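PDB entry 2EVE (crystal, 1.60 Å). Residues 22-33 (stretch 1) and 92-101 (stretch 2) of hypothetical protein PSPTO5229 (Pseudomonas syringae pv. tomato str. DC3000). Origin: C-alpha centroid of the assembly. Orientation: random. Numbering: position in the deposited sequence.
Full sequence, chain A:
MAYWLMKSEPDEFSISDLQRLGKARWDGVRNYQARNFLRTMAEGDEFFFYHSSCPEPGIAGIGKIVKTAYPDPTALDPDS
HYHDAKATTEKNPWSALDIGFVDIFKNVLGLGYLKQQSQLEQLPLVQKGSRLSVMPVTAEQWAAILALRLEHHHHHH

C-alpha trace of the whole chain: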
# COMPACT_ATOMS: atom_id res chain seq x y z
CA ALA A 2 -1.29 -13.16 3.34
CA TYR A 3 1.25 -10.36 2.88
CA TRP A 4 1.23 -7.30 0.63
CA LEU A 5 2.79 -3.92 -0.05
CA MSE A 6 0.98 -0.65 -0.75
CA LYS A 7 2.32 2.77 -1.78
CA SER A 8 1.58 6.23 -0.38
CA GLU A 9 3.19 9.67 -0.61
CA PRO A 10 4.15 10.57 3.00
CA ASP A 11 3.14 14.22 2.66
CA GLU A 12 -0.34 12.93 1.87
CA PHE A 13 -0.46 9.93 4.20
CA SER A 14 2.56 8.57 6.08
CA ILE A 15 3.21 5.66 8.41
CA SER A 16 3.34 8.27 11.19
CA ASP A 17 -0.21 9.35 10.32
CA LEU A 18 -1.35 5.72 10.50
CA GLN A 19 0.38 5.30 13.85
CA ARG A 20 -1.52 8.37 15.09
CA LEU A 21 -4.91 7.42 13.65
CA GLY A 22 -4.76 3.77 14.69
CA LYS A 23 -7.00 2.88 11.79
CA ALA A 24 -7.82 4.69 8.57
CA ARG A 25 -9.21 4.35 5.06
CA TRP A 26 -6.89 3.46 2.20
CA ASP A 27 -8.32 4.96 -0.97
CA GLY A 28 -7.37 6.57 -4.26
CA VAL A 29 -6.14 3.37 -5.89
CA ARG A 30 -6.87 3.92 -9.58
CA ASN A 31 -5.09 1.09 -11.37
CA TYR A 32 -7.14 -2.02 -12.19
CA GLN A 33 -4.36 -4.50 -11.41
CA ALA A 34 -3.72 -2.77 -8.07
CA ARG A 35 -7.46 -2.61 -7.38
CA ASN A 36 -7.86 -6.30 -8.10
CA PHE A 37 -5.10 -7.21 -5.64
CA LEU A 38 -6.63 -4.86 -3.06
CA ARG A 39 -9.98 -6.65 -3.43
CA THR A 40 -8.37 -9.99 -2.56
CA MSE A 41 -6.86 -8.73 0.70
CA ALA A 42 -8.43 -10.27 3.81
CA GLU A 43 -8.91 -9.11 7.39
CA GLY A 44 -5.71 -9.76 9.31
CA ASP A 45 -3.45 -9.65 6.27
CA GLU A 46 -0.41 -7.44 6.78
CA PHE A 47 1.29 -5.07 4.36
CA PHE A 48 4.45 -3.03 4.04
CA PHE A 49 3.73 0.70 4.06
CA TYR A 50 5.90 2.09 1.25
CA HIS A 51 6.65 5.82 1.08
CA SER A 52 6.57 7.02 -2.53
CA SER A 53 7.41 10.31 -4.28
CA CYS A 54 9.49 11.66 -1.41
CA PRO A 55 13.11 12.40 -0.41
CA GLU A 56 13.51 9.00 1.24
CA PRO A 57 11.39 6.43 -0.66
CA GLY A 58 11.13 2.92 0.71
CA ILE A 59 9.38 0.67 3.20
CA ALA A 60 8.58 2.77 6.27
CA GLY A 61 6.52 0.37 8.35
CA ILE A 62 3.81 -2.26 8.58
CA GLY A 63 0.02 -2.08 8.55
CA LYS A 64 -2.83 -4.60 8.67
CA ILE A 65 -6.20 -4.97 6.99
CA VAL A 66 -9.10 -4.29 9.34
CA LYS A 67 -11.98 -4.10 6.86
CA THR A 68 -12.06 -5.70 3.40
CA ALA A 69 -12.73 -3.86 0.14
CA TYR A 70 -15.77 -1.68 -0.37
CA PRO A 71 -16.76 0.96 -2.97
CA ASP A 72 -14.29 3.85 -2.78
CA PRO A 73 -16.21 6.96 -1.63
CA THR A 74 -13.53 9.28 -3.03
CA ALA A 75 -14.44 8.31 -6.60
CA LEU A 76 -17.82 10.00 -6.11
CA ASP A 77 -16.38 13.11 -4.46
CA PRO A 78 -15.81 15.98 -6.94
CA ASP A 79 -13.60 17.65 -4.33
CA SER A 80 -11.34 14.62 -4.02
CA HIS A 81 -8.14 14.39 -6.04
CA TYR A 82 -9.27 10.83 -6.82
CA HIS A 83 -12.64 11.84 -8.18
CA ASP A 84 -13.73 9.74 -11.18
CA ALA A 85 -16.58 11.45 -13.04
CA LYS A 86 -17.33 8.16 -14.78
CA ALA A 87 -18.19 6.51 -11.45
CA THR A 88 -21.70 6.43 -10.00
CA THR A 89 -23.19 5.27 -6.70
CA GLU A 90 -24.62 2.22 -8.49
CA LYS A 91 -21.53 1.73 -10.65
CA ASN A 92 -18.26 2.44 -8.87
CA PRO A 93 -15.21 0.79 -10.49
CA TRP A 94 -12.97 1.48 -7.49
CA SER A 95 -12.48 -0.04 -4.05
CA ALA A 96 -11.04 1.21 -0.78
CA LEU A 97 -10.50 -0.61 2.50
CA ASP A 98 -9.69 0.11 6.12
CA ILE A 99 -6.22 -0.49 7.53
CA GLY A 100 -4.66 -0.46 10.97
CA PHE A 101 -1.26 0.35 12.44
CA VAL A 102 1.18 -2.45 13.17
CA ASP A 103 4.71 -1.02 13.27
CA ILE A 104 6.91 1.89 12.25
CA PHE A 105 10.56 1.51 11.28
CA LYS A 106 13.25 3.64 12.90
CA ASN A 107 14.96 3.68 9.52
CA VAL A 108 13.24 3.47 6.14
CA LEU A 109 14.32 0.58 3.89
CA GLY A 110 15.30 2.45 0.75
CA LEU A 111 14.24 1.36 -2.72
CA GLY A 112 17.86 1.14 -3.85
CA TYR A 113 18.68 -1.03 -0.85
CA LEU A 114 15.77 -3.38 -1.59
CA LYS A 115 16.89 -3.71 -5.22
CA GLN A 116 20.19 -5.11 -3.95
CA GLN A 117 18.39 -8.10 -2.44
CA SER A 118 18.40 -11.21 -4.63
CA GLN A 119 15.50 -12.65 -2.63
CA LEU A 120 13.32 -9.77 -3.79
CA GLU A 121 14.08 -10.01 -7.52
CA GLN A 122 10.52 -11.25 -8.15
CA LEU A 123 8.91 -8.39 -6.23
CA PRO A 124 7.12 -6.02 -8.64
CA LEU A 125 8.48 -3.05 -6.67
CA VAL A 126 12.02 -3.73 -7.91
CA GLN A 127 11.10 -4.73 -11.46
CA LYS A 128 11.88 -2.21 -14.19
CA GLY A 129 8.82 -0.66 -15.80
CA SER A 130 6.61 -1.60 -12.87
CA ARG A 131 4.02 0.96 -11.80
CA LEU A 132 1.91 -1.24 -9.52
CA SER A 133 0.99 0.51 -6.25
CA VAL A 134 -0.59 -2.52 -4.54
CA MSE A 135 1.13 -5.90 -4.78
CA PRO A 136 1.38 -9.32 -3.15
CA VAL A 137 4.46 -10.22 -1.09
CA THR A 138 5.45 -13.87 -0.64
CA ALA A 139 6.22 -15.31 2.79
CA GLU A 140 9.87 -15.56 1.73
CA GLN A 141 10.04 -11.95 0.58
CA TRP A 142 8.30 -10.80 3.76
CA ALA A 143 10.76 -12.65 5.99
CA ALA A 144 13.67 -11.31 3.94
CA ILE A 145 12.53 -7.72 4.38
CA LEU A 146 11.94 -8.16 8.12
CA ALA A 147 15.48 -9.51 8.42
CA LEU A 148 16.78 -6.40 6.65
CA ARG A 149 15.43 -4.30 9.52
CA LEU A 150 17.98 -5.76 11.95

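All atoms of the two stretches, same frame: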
# COMPACT_ATOMS: atom_id res chain seq x y z
N GLY A 22 -4.42 5.10 14.21
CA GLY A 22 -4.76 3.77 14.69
C GLY A 22 -5.35 2.97 13.55
O GLY A 22 -4.90 1.87 13.25
N LYS A 23 -6.38 3.53 12.93
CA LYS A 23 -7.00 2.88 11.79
C LYS A 23 -7.45 3.99 10.86
O LYS A 23 -7.77 5.10 11.31
CB LYS A 23 -8.17 1.98 12.21
CG LYS A 23 -9.55 2.60 12.23
CD LYS A 23 -10.59 1.50 12.46
CE LYS A 23 -11.99 2.06 12.57
NZ LYS A 23 -12.50 2.62 11.29
N ALA A 24 -7.45 3.70 9.57
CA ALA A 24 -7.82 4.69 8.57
C ALA A 24 -8.28 4.04 7.28
O ALA A 24 -8.19 2.82 7.13
CB ALA A 24 -6.63 5.60 8.30
N ARG A 25 -8.76 4.85 6.35
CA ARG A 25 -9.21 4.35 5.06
C ARG A 25 -8.12 4.50 4.02
O ARG A 25 -7.49 5.56 3.90
CB ARG A 25 -10.46 5.10 4.58
CG ARG A 25 -11.00 4.60 3.24
CD ARG A 25 -12.24 5.38 2.83
NE ARG A 25 -11.93 6.77 2.52
CZ ARG A 25 -12.73 7.79 2.78
NH1 ARG A 25 -13.90 7.57 3.37
NH2 ARG A 25 -12.37 9.02 2.45
N TRP A 26 -7.88 3.43 3.26
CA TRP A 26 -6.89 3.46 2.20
C TRP A 26 -7.72 3.62 0.94
O TRP A 26 -8.53 2.75 0.61
CB TRP A 26 -6.12 2.13 2.14
CG TRP A 26 -4.84 2.21 1.36
CD1 TRP A 26 -4.69 2.09 0.01
CD2 TRP A 26 -3.54 2.46 1.90
NE1 TRP A 26 -3.36 2.26 -0.33
CE2 TRP A 26 -2.64 2.49 0.81
CE3 TRP A 26 -3.05 2.68 3.19
CZ2 TRP A 26 -1.27 2.71 0.99
CZ3 TRP A 26 -1.69 2.90 3.36
CH2 TRP A 26 -0.81 2.92 2.27
N ASP A 27 -7.54 4.73 0.23
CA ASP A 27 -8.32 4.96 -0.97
C ASP A 27 -7.46 5.53 -2.08
O ASP A 27 -6.24 5.53 -1.99
CB ASP A 27 -9.47 5.91 -0.66
CG ASP A 27 -9.01 7.18 0.02
OD1 ASP A 27 -7.99 7.76 -0.42
OD2 ASP A 27 -9.66 7.62 1.00
N GLY A 28 -8.11 5.98 -3.15
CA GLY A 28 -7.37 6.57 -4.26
C GLY A 28 -6.56 5.63 -5.12
O GLY A 28 -5.67 6.07 -5.86
N VAL A 29 -6.85 4.33 -5.05
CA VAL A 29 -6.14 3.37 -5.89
C VAL A 29 -6.91 3.38 -7.20
O VAL A 29 -8.10 3.05 -7.24
CB VAL A 29 -6.12 1.97 -5.26
CG1 VAL A 29 -5.44 0.99 -6.19
CG2 VAL A 29 -5.38 2.03 -3.92
N ARG A 30 -6.23 3.79 -8.28
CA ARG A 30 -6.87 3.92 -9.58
C ARG A 30 -6.19 3.16 -10.71
O ARG A 30 -6.09 3.65 -11.83
CB ARG A 30 -6.95 5.41 -9.94
CG ARG A 30 -7.81 6.22 -8.96
CD ARG A 30 -9.29 5.91 -9.15
NE ARG A 30 -10.15 6.68 -8.26
CZ ARG A 30 -10.44 6.35 -7.00
NH1 ARG A 30 -9.93 5.25 -6.47
NH2 ARG A 30 -11.26 7.11 -6.28
N ASN A 31 -5.73 1.96 -10.40
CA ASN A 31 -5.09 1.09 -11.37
C ASN A 31 -5.86 -0.22 -11.20
O ASN A 31 -6.03 -0.69 -10.07
CB ASN A 31 -3.60 0.92 -11.01
CG ASN A 31 -2.91 -0.15 -11.82
OD1 ASN A 31 -3.18 -1.33 -11.65
ND2 ASN A 31 -2.01 0.26 -12.71
N TYR A 32 -6.35 -0.79 -12.29
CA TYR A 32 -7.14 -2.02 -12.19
C TYR A 32 -6.40 -3.21 -11.59
O TYR A 32 -6.98 -3.96 -10.81
CB TYR A 32 -7.72 -2.38 -13.56
CG TYR A 32 -8.82 -1.44 -13.99
CD1 TYR A 32 -10.03 -1.39 -13.29
CD2 TYR A 32 -8.65 -0.59 -15.08
CE1 TYR A 32 -11.04 -0.50 -13.66
CE2 TYR A 32 -9.65 0.30 -15.46
CZ TYR A 32 -10.84 0.34 -14.75
OH TYR A 32 -11.83 1.22 -15.12
N GLN A 33 -5.13 -3.38 -11.94
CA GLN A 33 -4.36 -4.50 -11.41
C GLN A 33 -4.18 -4.32 -9.90
O GLN A 33 -4.32 -5.28 -9.13
CB GLN A 33 -2.99 -4.58 -12.10
CG GLN A 33 -2.10 -5.72 -11.61
CD GLN A 33 -0.81 -5.83 -12.40
OE1 GLN A 33 -0.23 -4.82 -12.81
NE2 GLN A 33 -0.34 -7.05 -12.61
N ASN A 92 -19.54 1.91 -9.29
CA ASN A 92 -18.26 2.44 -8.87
C ASN A 92 -17.19 1.41 -9.19
O ASN A 92 -17.17 0.32 -8.61
CB ASN A 92 -18.29 2.71 -7.37
CG ASN A 92 -17.10 3.53 -6.90
OD1 ASN A 92 -16.05 3.54 -7.54
ND2 ASN A 92 -17.26 4.21 -5.77
N PRO A 93 -16.27 1.73 -10.11
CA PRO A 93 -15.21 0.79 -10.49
C PRO A 93 -14.07 0.66 -9.49
O PRO A 93 -13.22 -0.22 -9.64
CB PRO A 93 -14.71 1.35 -11.82
CG PRO A 93 -15.87 2.21 -12.32
CD PRO A 93 -16.31 2.86 -11.05
N TRP A 94 -14.06 1.50 -8.46
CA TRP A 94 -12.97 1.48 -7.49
C TRP A 94 -13.32 1.02 -6.09
O TRP A 94 -14.45 1.16 -5.62
CB TRP A 94 -12.34 2.87 -7.44
CG TRP A 94 -11.97 3.36 -8.80
CD1 TRP A 94 -12.51 4.42 -9.47
CD2 TRP A 94 -11.00 2.78 -9.68
NE1 TRP A 94 -11.93 4.54 -10.71
CE2 TRP A 94 -11.00 3.54 -10.86
CE3 TRP A 94 -10.12 1.69 -9.57
CZ2 TRP A 94 -10.16 3.26 -11.94
CZ3 TRP A 94 -9.29 1.40 -10.65
CH2 TRP A 94 -9.31 2.18 -11.82
N SER A 95 -12.31 0.47 -5.40
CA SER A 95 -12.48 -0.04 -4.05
C SER A 95 -11.45 0.50 -3.07
O SER A 95 -10.29 0.70 -3.42
CB SER A 95 -12.38 -1.57 -4.06
OG SER A 95 -13.34 -2.15 -4.91
N ALA A 96 -11.90 0.74 -1.85
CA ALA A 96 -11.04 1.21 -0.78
C ALA A 96 -11.17 0.16 0.31
O ALA A 96 -11.95 -0.79 0.19
CB ALA A 96 -11.53 2.56 -0.26
N LEU A 97 -10.40 0.32 1.38
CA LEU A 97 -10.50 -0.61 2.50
C LEU A 97 -9.94 0.08 3.72
O LEU A 97 -9.31 1.12 3.62
CB LEU A 97 -9.77 -1.92 2.19
CG LEU A 97 -8.34 -1.93 1.65
CD1 LEU A 97 -7.37 -1.41 2.69
CD2 LEU A 97 -7.99 -3.36 1.26
N ASP A 98 -10.20 -0.49 4.89
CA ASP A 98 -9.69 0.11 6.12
C ASP A 98 -8.46 -0.65 6.59
O ASP A 98 -8.43 -1.88 6.56
CB ASP A 98 -10.75 0.10 7.22
CG ASP A 98 -11.99 0.89 6.85
OD1 ASP A 98 -11.88 1.88 6.09
OD2 ASP A 98 -13.08 0.52 7.33
N ILE A 99 -7.46 0.10 7.04
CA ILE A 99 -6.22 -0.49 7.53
C ILE A 99 -5.92 -0.04 8.96
O ILE A 99 -6.47 0.94 9.45
CB ILE A 99 -5.02 -0.08 6.65
CG1 ILE A 99 -4.83 1.44 6.71
CG2 ILE A 99 -5.25 -0.54 5.22
CD1 ILE A 99 -3.42 1.88 6.41
N GLY A 100 -5.04 -0.79 9.61
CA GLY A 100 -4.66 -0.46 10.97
C GLY A 100 -3.16 -0.45 11.15
O GLY A 100 -2.42 -1.07 10.38
N PHE A 101 -2.69 0.26 12.18
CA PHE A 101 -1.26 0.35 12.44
C PHE A 101 -0.69 -0.91 13.06
O PHE A 101 -1.32 -1.55 13.91
CB PHE A 101 -0.96 1.54 13.36
CG PHE A 101 0.49 1.70 13.71
CD1 PHE A 101 0.98 1.29 14.95
CD2 PHE A 101 1.38 2.25 12.79
CE1 PHE A 101 2.33 1.43 15.28
CE2 PHE A 101 2.73 2.40 13.10
CZ PHE A 101 3.21 1.99 14.35
O HOH W 1 -13.37 -0.12 9.93
O HOH W 2 -9.39 0.75 -6.19
O HOH W 3 -8.98 3.05 -3.48

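The largest single contribution to the 838 Å² buried between the stretches comes from W94, whose CA-to-CB bond points toward stretch 1. R30 lies flat on its indole: the guanidinium and ring planes differ by 7°, and R30 CD sits 3.3 Å from the centroid of the W94 five-membered ring, 10° off the normal. Alkyl chain and cation thus share one broad aromatic surface. Y32 adds an offset stack on the six-membered ring (planes at 23°, Y32 CE1 to W94 CH2 3.7 Å).

A second apolar cluster lies on the sheet face carrying A24, W26, L97 and I99. I99 CD1 meets the edge of the W26 ring at CE3 (3.3 Å), and L97 CD1 lies 3.8 Å from W26 CB.

The antiparallel backbone ladder underlies this cluster. A24 and I99 exchange hydrogen bonds (A24 N to I99 O 2.9 Å, I99 N to A24 O 2.8 Å), as do W26 and L97 (W26 N to L97 O 2.7 Å, L97 N to W26 O 3.2 Å). F101 N to G22 O, 2.9 Å, extends it; the positive phi of G22 suits glycine.

Past the end of the first strand, water 2 links V29 O (2.8 Å) to S95 N (3.0 Å), at the start of the second. At the exposed edge, water 1 joins K23 NZ (3.2 Å) to D98 OD2 (2.7 Å), bridging charges too distant for a salt bridge.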